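Local coordinates for protease Do-like 2, chloroplastic (Arabidopsis thaliana, PDB 4FLN), which acts as a chloroplast serine protease that makes the primary cleavage of the photodamaged D1 protein in plant photosystem II, at residues A44-A49 with P203-Q208; R108-K113 with E131-G136; V155-P158 with T163-V166. One frame throughout, in Å; residues are numbered along the deposited sequence.

Contact 1. Residues A44-A49 with P203-Q208; sequences ASFLNA and PAFNDQ
Phe46 and Phe205 carry most of this contact, an apolar pairing with no hydrogen bond from one segment to the other. Their backbones stay well apart, the CA atoms of Phe46 and Phe205 being 9.4 Å from each other, and the two side chains fill the interval. The nearest approach is from the CB of Phe46 to CZ of Phe205, at 4.2 Å, the methylene of one residue meeting the far end of the other's ring. The rings lie obliquely, their centroids 5.9 Å apart and their planes inclined at 52°. In Phe205, CG stands anti to the carbonyl carbon (chi1 -75°), sending the ring across toward 44-49. The end of Leu47 comes near the Phe205 ring without touching it.

The fold is the double beta barrel of trypsin-like proteases. Strand 203-205 belongs to the second barrel, hydrogen-bonded through its backbone to strands 151-156 and 211-216, whereas residues 44-49 lead into strand 50-57 of the first; the phenylalanine pair thus lays the N-terminal approach to one barrel against the other. Phe205 is buried, and Leu140, Thr153 and Val155 also pack on its side chain.

Polar groups are peripheral. The carbonyl O of Gln208 comes within 4.5 Å of CZ of Phe46, while Ser45 OG sits above one face of the Phe46 ring, toward its rim, and is hydrogen-bonded to His42 O. A backbone bond joins Ala49 N to Phe46 O at 3.0 Å.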
loop_
_atom_site.group_PDB
_atom_site.type_symbol
_atom_site.label_atom_id
_atom_site.label_comp_id
_atom_site.label_asym_id
_atom_site.label_seq_id
_atom_site.Cartn_x
_atom_site.Cartn_y
_atom_site.Cartn_z
ATOM N N ALA B 44 -15.560 41.570 -18.718
ATOM C CA ALA B 44 -15.601 40.328 -19.483
ATOM C C ALA B 44 -14.867 40.450 -20.816
ATOM O O ALA B 44 -14.702 39.466 -21.537
ATOM C CB ALA B 44 -17.045 39.888 -19.706
ATOM N N SER B 45 -14.440 41.663 -21.145
ATOM C CA SER B 45 -13.680 41.892 -22.367
ATOM C C SER B 45 -12.329 41.205 -22.269
ATOM O O SER B 45 -11.799 40.710 -23.265
ATOM C CB SER B 45 -13.477 43.388 -22.597
ATOM O OG SER B 45 -12.656 43.945 -21.586
ATOM N N PHE B 46 -11.777 41.184 -21.057
ATOM C CA PHE B 46 -10.465 40.598 -20.807
ATOM C C PHE B 46 -10.500 39.097 -21.007
ATOM O O PHE B 46 -9.618 38.526 -21.647
ATOM C CB PHE B 46 -9.970 40.928 -19.394
ATOM C CG PHE B 46 -9.556 42.363 -19.214
ATOM C CD1 PHE B 46 -8.552 42.912 -19.996
ATOM C CD2 PHE B 46 -10.162 43.160 -18.257
ATOM C CE1 PHE B 46 -8.168 44.236 -19.837
ATOM C CE2 PHE B 46 -9.777 44.483 -18.090
ATOM C CZ PHE B 46 -8.778 45.019 -18.883
ATOM N N LEU B 47 -11.529 38.459 -20.462
ATOM C CA LEU B 47 -11.673 37.016 -20.581
ATOM C C LEU B 47 -11.840 36.598 -22.040
ATOM O O LEU B 47 -11.604 35.443 -22.401
ATOM C CB LEU B 47 -12.859 36.525 -19.750
ATOM C CG LEU B 47 -12.958 37.080 -18.329
ATOM C CD1 LEU B 47 -13.896 36.226 -17.503
ATOM C CD2 LEU B 47 -11.590 37.149 -17.668
ATOM N N ASN B 48 -12.240 37.547 -22.878
ATOM C CA ASN B 48 -12.467 37.261 -24.289
ATOM C C ASN B 48 -11.163 37.111 -25.063
ATOM O O ASN B 48 -11.145 36.641 -26.204
ATOM C CB ASN B 48 -13.372 38.322 -24.920
ATOM C CG ASN B 48 -14.846 38.058 -24.657
ATOM O OD1 ASN B 48 -15.486 37.295 -25.381
ATOM N ND2 ASN B 48 -15.390 38.682 -23.614
ATOM N N ALA B 49 -10.069 37.496 -24.423
ATOM C CA ALA B 49 -8.759 37.360 -25.034
ATOM C C ALA B 49 -8.168 35.987 -24.752
ATOM O O ALA B 49 -7.144 35.623 -25.323
ATOM C CB ALA B 49 -7.837 38.441 -24.523
ATOM N N PRO B 203 -3.584 33.451 -19.120
ATOM C CA PRO B 203 -3.002 34.645 -18.492
ATOM C C PRO B 203 -3.179 34.738 -16.970
ATOM O O PRO B 203 -4.182 34.278 -16.422
ATOM C CB PRO B 203 -3.771 35.787 -19.165
ATOM C CG PRO B 203 -5.133 35.201 -19.394
ATOM C CD PRO B 203 -4.924 33.724 -19.674
ATOM N N ALA B 204 -2.198 35.347 -16.305
ATOM C CA ALA B 204 -2.328 35.776 -14.911
ATOM C C ALA B 204 -2.409 37.308 -14.847
ATOM O O ALA B 204 -1.509 37.994 -15.334
ATOM C CB ALA B 204 -1.165 35.280 -14.116
ATOM N N PHE B 205 -3.477 37.837 -14.242
ATOM C CA PHE B 205 -3.802 39.272 -14.307
ATOM C C PHE B 205 -3.526 40.095 -13.044
ATOM O O PHE B 205 -3.654 39.600 -11.927
ATOM C CB PHE B 205 -5.289 39.468 -14.608
ATOM C CG PHE B 205 -5.682 39.203 -16.028
ATOM C CD1 PHE B 205 -5.368 40.103 -17.029
ATOM C CD2 PHE B 205 -6.424 38.074 -16.353
ATOM C CE1 PHE B 205 -5.759 39.866 -18.338
ATOM C CE2 PHE B 205 -6.819 37.834 -17.659
ATOM C CZ PHE B 205 -6.488 38.731 -18.652
ATOM N N ASN B 206 -3.208 41.372 -13.252
ATOM C CA ASN B 206 -3.243 42.402 -12.214
ATOM C C ASN B 206 -4.671 42.650 -11.834
ATOM O O ASN B 206 -5.581 42.021 -12.357
ATOM C CB ASN B 206 -2.815 43.747 -12.788
ATOM C CG ASN B 206 -1.347 43.882 -12.926
ATOM O OD1 ASN B 206 -0.865 44.408 -13.924
ATOM N ND2 ASN B 206 -0.609 43.423 -11.921
ATOM N N ASP B 207 -4.876 43.608 -10.945
ATOM C CA ASP B 207 -6.209 44.157 -10.766
ATOM C C ASP B 207 -6.426 45.303 -11.761
ATOM O O ASP B 207 -7.523 45.853 -11.861
ATOM C CB ASP B 207 -6.445 44.609 -9.322
ATOM C CG ASP B 207 -5.315 45.461 -8.786
ATOM O OD1 ASP B 207 -4.683 46.186 -9.584
ATOM O OD2 ASP B 207 -5.054 45.398 -7.564
ATOM N N GLN B 208 -5.381 45.651 -12.504
ATOM C CA GLN B 208 -5.522 46.639 -13.570
ATOM C C GLN B 208 -5.777 46.004 -14.937
ATOM O O GLN B 208 -5.881 46.703 -15.936
ATOM C CB GLN B 208 -4.298 47.549 -13.645
ATOM C CG GLN B 208 -4.235 48.598 -12.560
ATOM C CD GLN B 208 -2.876 48.637 -11.894
ATOM O OE1 GLN B 208 -2.275 47.590 -11.624
ATOM N NE2 GLN B 208 -2.376 49.842 -11.631
#

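Contact 2. Residues R108-K113 with E131-G136; sequences RKYVAK and EDFWKG
Tyr110 reaches across to Phe133 and lies against it along most of its length. At the root, CB of Tyr110 is 4.0 Å from CD1 of Phe133. CG touches both CD1 and CB of Phe133, and CD1 makes the closest approach of all, 3.7 Å to CD1 of Phe133. On the other flank, CD2 and CE2 run beneath CB of Phe133. That methylene stands over the middle of the ring, 3.9 Å from the centroid and 12° off the normal, a CH-pi contact. The phenylalanine ring itself presents its edge to the tyrosine face in a T-shaped pair, with planes at 69°; Phe133 CG lies anti to the backbone N (chi1 179°), which brings the ring's edge down beside the root of the tyrosine. Farther out, CZ faces the backbone N of Phe133, and the hydroxyl OH ends 3.9 Å from CB of Asp132.

The opposite face of the Tyr110 ring is lined near its rim by CG of Arg108, so the ring is held between this aliphatic chain and Phe133. The extended Arg108 chain carries NH1 to 4.1 Å from OD2 of Asp132, too far for a salt bridge but close enough for a probable weak attraction.

Phe133 belongs to a type I turn from Asp132 to Lys135, closed by Lys135 N bonding to Asp132 O at 2.9 Å. Its ring also packs on Leu86, Met80 and Val128. Through Tyr110 the loop after strand 123-129 lies against strand 110-118, in the first of the two beta barrels of the trypsin-like fold.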
loop_
_atom_site.group_PDB
_atom_site.type_symbol
_atom_site.label_atom_id
_atom_site.label_comp_id
_atom_site.label_asym_id
_atom_site.label_seq_id
_atom_site.Cartn_x
_atom_site.Cartn_y
_atom_site.Cartn_z
ATOM N N ARG B 108 -17.405 26.939 -33.191
ATOM C CA ARG B 108 -16.386 26.451 -34.122
ATOM C C ARG B 108 -14.971 26.441 -33.527
ATOM O O ARG B 108 -14.577 27.369 -32.827
ATOM C CB ARG B 108 -16.412 27.304 -35.400
ATOM C CG ARG B 108 -15.429 26.890 -36.493
ATOM C CD ARG B 108 -15.293 27.993 -37.550
ATOM N NE ARG B 108 -14.335 27.655 -38.604
ATOM C CZ ARG B 108 -13.960 28.490 -39.571
ATOM N NH1 ARG B 108 -14.456 29.719 -39.616
ATOM N NH2 ARG B 108 -13.084 28.099 -40.491
ATOM N N LYS B 109 -14.221 25.376 -33.801
ATOM C CA LYS B 109 -12.792 25.326 -33.494
ATOM C C LYS B 109 -11.983 25.878 -34.666
ATOM O O LYS B 109 -12.348 25.672 -35.823
ATOM C CB LYS B 109 -12.350 23.887 -33.224
ATOM C CG LYS B 109 -12.268 23.512 -31.759
ATOM C CD LYS B 109 -13.073 22.257 -31.462
ATOM C CE LYS B 109 -12.213 21.201 -30.804
ATOM N NZ LYS B 109 -13.012 20.018 -30.371
ATOM N N TYR B 110 -10.883 26.569 -34.383
ATOM C CA TYR B 110 -9.995 27.005 -35.453
ATOM C C TYR B 110 -8.671 26.255 -35.376
ATOM O O TYR B 110 -8.427 25.500 -34.437
ATOM C CB TYR B 110 -9.782 28.516 -35.389
ATOM C CG TYR B 110 -11.042 29.284 -35.692
ATOM C CD1 TYR B 110 -12.022 29.448 -34.727
ATOM C CD2 TYR B 110 -11.270 29.820 -36.954
ATOM C CE1 TYR B 110 -13.191 30.139 -35.003
ATOM C CE2 TYR B 110 -12.436 30.514 -37.238
ATOM C CZ TYR B 110 -13.391 30.669 -36.257
ATOM O OH TYR B 110 -14.549 31.357 -36.522
ATOM N N VAL B 111 -7.804 26.476 -36.354
ATOM C CA VAL B 111 -6.605 25.657 -36.468
ATOM C C VAL B 111 -5.347 26.516 -36.392
ATOM O O VAL B 111 -5.216 27.514 -37.104
ATOM C CB VAL B 111 -6.638 24.815 -37.758
ATOM C CG1 VAL B 111 -6.793 25.718 -38.971
ATOM C CG2 VAL B 111 -5.403 23.923 -37.861
ATOM N N ALA B 112 -4.428 26.128 -35.515
ATOM C CA ALA B 112 -3.307 26.994 -35.172
ATOM C C ALA B 112 -1.967 26.359 -35.484
ATOM O O ALA B 112 -1.814 25.136 -35.434
ATOM C CB ALA B 112 -3.372 27.392 -33.695
ATOM N N LYS B 113 -0.996 27.209 -35.795
ATOM C CA LYS B 113 0.358 26.757 -36.082
ATOM C C LYS B 113 1.323 27.196 -34.978
ATOM O O LYS B 113 1.191 28.291 -34.427
ATOM C CB LYS B 113 0.810 27.289 -37.441
ATOM N N GLU B 131 -8.892 35.577 -39.989
ATOM C CA GLU B 131 -9.801 36.602 -40.501
ATOM C C GLU B 131 -11.206 36.570 -39.909
ATOM O O GLU B 131 -11.984 37.504 -40.093
ATOM C CB GLU B 131 -9.864 36.531 -42.019
ATOM N N ASP B 132 -11.519 35.498 -39.193
ATOM C CA ASP B 132 -12.817 35.336 -38.547
ATOM C C ASP B 132 -12.536 35.244 -37.060
ATOM O O ASP B 132 -13.024 36.045 -36.263
ATOM C CB ASP B 132 -13.546 34.085 -39.057
ATOM C CG ASP B 132 -14.757 34.421 -39.934
ATOM O OD1 ASP B 132 -15.330 35.521 -39.787
ATOM O OD2 ASP B 132 -15.145 33.577 -40.768
ATOM N N PHE B 133 -11.734 34.247 -36.708
ATOM C CA PHE B 133 -11.183 34.118 -35.372
ATOM C C PHE B 133 -10.724 35.488 -34.877
ATOM O O PHE B 133 -11.214 35.993 -33.866
ATOM C CB PHE B 133 -9.992 33.167 -35.428
ATOM C CG PHE B 133 -9.310 32.958 -34.113
ATOM C CD1 PHE B 133 -9.679 31.913 -33.286
ATOM C CD2 PHE B 133 -8.283 33.787 -33.714
ATOM C CE1 PHE B 133 -9.045 31.705 -32.079
ATOM C CE2 PHE B 133 -7.644 33.587 -32.505
ATOM C CZ PHE B 133 -8.026 32.542 -31.687
ATOM N N TRP B 134 -9.773 36.079 -35.590
ATOM C CA TRP B 134 -9.209 37.374 -35.210
ATOM C C TRP B 134 -10.170 38.559 -35.274
ATOM O O TRP B 134 -9.810 39.664 -34.872
ATOM C CB TRP B 134 -7.967 37.669 -36.048
ATOM C CG TRP B 134 -6.880 36.697 -35.775
ATOM C CD1 TRP B 134 -6.460 35.679 -36.583
ATOM C CD2 TRP B 134 -6.087 36.624 -34.587
ATOM N NE1 TRP B 134 -5.441 34.987 -35.972
ATOM C CE2 TRP B 134 -5.195 35.549 -34.744
ATOM C CE3 TRP B 134 -6.040 37.372 -33.407
ATOM C CZ2 TRP B 134 -4.269 35.201 -33.766
ATOM C CZ3 TRP B 134 -5.121 37.029 -32.445
ATOM C CH2 TRP B 134 -4.246 35.954 -32.628
ATOM N N LYS B 135 -11.372 38.342 -35.799
ATOM C CA LYS B 135 -12.355 39.421 -35.890
ATOM C C LYS B 135 -12.771 39.948 -34.510
ATOM O O LYS B 135 -13.180 39.181 -33.634
ATOM C CB LYS B 135 -13.577 38.976 -36.685
ATOM N N GLY B 136 -12.657 41.262 -34.331
ATOM C CA GLY B 136 -13.106 41.922 -33.118
ATOM C C GLY B 136 -12.346 41.500 -31.877
ATOM O O GLY B 136 -12.836 41.651 -30.757
#

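Contact 3. Residues V155-P158 with T163-V166; sequences VGYP and TISV
Gly156 and Ser165 form an antiparallel hydrogen-bonded pair. Ser165 N gives an almost straight bond (176° at the hydrogen) to Gly156 O at 2.9 Å, and Gly156 N returns a longer one to Ser165 O at 3.2 Å. Val155 and Val166 follow as a non-hydrogen-bonded pair, and CA of Val155 also makes a CH···O contact with Ser165 O.

These bonds join strands 151-156 and 165-178, the hairpin that begins the second barrel of the trypsin-like fold. Gly156 lies about 8 Å from the side chain of Ser200, the probable catalytic serine.

Apolar packing centres on Ile164. Its CG1 rests over one face of the Tyr157 ring, 3.6 Å from the centroid, a CH-pi contact. Val155 holds CG1 anti to the backbone N (chi1 176°), which puts CG1 3.7 Å from CD1 of Ile164 and CG2 beside CG2 of Val166. The Tyr157 hydroxyl is hydrogen-bonded to Val50 O, in the first barrel. A leucine in place of Tyr157 would probably leave Val50 O without this hydroxyl and Ile164 without its flat aromatic support. Toward the neighbouring subunit, Ile164 packs on Leu148 of that chain, and Pro158 and Ser165 on its Arg173.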
loop_
_atom_site.group_PDB
_atom_site.type_symbol
_atom_site.label_atom_id
_atom_site.label_comp_id
_atom_site.label_asym_id
_atom_site.label_seq_id
_atom_site.Cartn_x
_atom_site.Cartn_y
_atom_site.Cartn_z
ATOM N N VAL B 155 -6.703 33.050 -15.361
ATOM C CA VAL B 155 -7.835 32.703 -16.220
ATOM C C VAL B 155 -7.493 31.594 -17.216
ATOM O O VAL B 155 -6.465 31.645 -17.894
ATOM C CB VAL B 155 -8.325 33.932 -17.002
ATOM C CG1 VAL B 155 -9.431 33.550 -17.952
ATOM C CG2 VAL B 155 -8.805 35.005 -16.037
ATOM N N GLY B 156 -8.362 30.597 -17.317
ATOM C CA GLY B 156 -8.099 29.465 -18.185
ATOM C C GLY B 156 -9.271 28.523 -18.364
ATOM O O GLY B 156 -10.374 28.779 -17.885
ATOM N N TYR B 157 -9.035 27.425 -19.064
ATOM C CA TYR B 157 -10.087 26.456 -19.309
ATOM C C TYR B 157 -9.795 25.137 -18.611
ATOM O O TYR B 157 -8.932 24.385 -19.046
ATOM C CB TYR B 157 -10.260 26.233 -20.812
ATOM C CG TYR B 157 -10.727 27.473 -21.534
ATOM C CD1 TYR B 157 -12.076 27.689 -21.776
ATOM C CD2 TYR B 157 -9.825 28.436 -21.955
ATOM C CE1 TYR B 157 -12.511 28.826 -22.421
ATOM C CE2 TYR B 157 -10.250 29.578 -22.602
ATOM C CZ TYR B 157 -11.596 29.768 -22.832
ATOM O OH TYR B 157 -12.034 30.900 -23.484
ATOM N N PRO B 158 -10.549 24.833 -17.542
ATOM C CA PRO B 158 -10.326 23.595 -16.785
ATOM C C PRO B 158 -10.454 22.380 -17.694
ATOM O O PRO B 158 -11.072 22.472 -18.759
ATOM C CB PRO B 158 -11.482 23.581 -15.778
ATOM C CG PRO B 158 -12.018 24.967 -15.751
ATOM C CD PRO B 158 -11.755 25.552 -17.095
ATOM N N THR B 163 -16.623 25.776 -20.315
ATOM C CA THR B 163 -16.667 27.089 -19.673
ATOM C C THR B 163 -15.322 27.553 -19.111
ATOM O O THR B 163 -14.507 26.748 -18.668
ATOM C CB THR B 163 -17.779 27.114 -18.580
ATOM O OG1 THR B 163 -18.886 27.883 -19.050
ATOM C CG2 THR B 163 -17.292 27.703 -17.257
ATOM N N ILE B 164 -15.096 28.861 -19.134
ATOM C CA ILE B 164 -13.862 29.433 -18.606
ATOM C C ILE B 164 -13.913 29.561 -17.080
ATOM O O ILE B 164 -14.980 29.783 -16.512
ATOM C CB ILE B 164 -13.599 30.819 -19.218
ATOM C CG1 ILE B 164 -12.140 30.947 -19.659
ATOM C CG2 ILE B 164 -13.981 31.918 -18.240
ATOM C CD1 ILE B 164 -11.832 32.244 -20.385
ATOM N N SER B 165 -12.765 29.429 -16.421
ATOM C CA SER B 165 -12.713 29.549 -14.968
ATOM C C SER B 165 -11.658 30.553 -14.496
ATOM O O SER B 165 -10.798 30.963 -15.268
ATOM C CB SER B 165 -12.499 28.185 -14.317
ATOM O OG SER B 165 -11.326 27.577 -14.817
ATOM N N VAL B 166 -11.756 30.948 -13.226
ATOM C CA VAL B 166 -10.976 32.048 -12.659
ATOM C C VAL B 166 -10.558 31.734 -11.222
ATOM O O VAL B 166 -11.342 31.192 -10.447
ATOM C CB VAL B 166 -11.804 33.355 -12.625
ATOM C CG1 VAL B 166 -11.009 34.481 -11.998
ATOM C CG2 VAL B 166 -12.237 33.743 -14.017
#

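Along the chain, contact 1 closes the longest loop, and contacts 2 and 3 follow one another inside it. Contacts 1 and 3 have centres about 12 Å apart and touch: strands 203-205 and 151-156 are neighbours in the second barrel, joined by a probable hydrogen bond from Val155 N to Pro203 O, and CD2 of Leu47 packs on CG2 of Val155. Contact 2 stands apart in the first barrel, its centre about 19 Å from each of the others. The N-terminal segment 44-49 thus packs on the second barrel at the seam where that barrel closes, just before the chain enters the first.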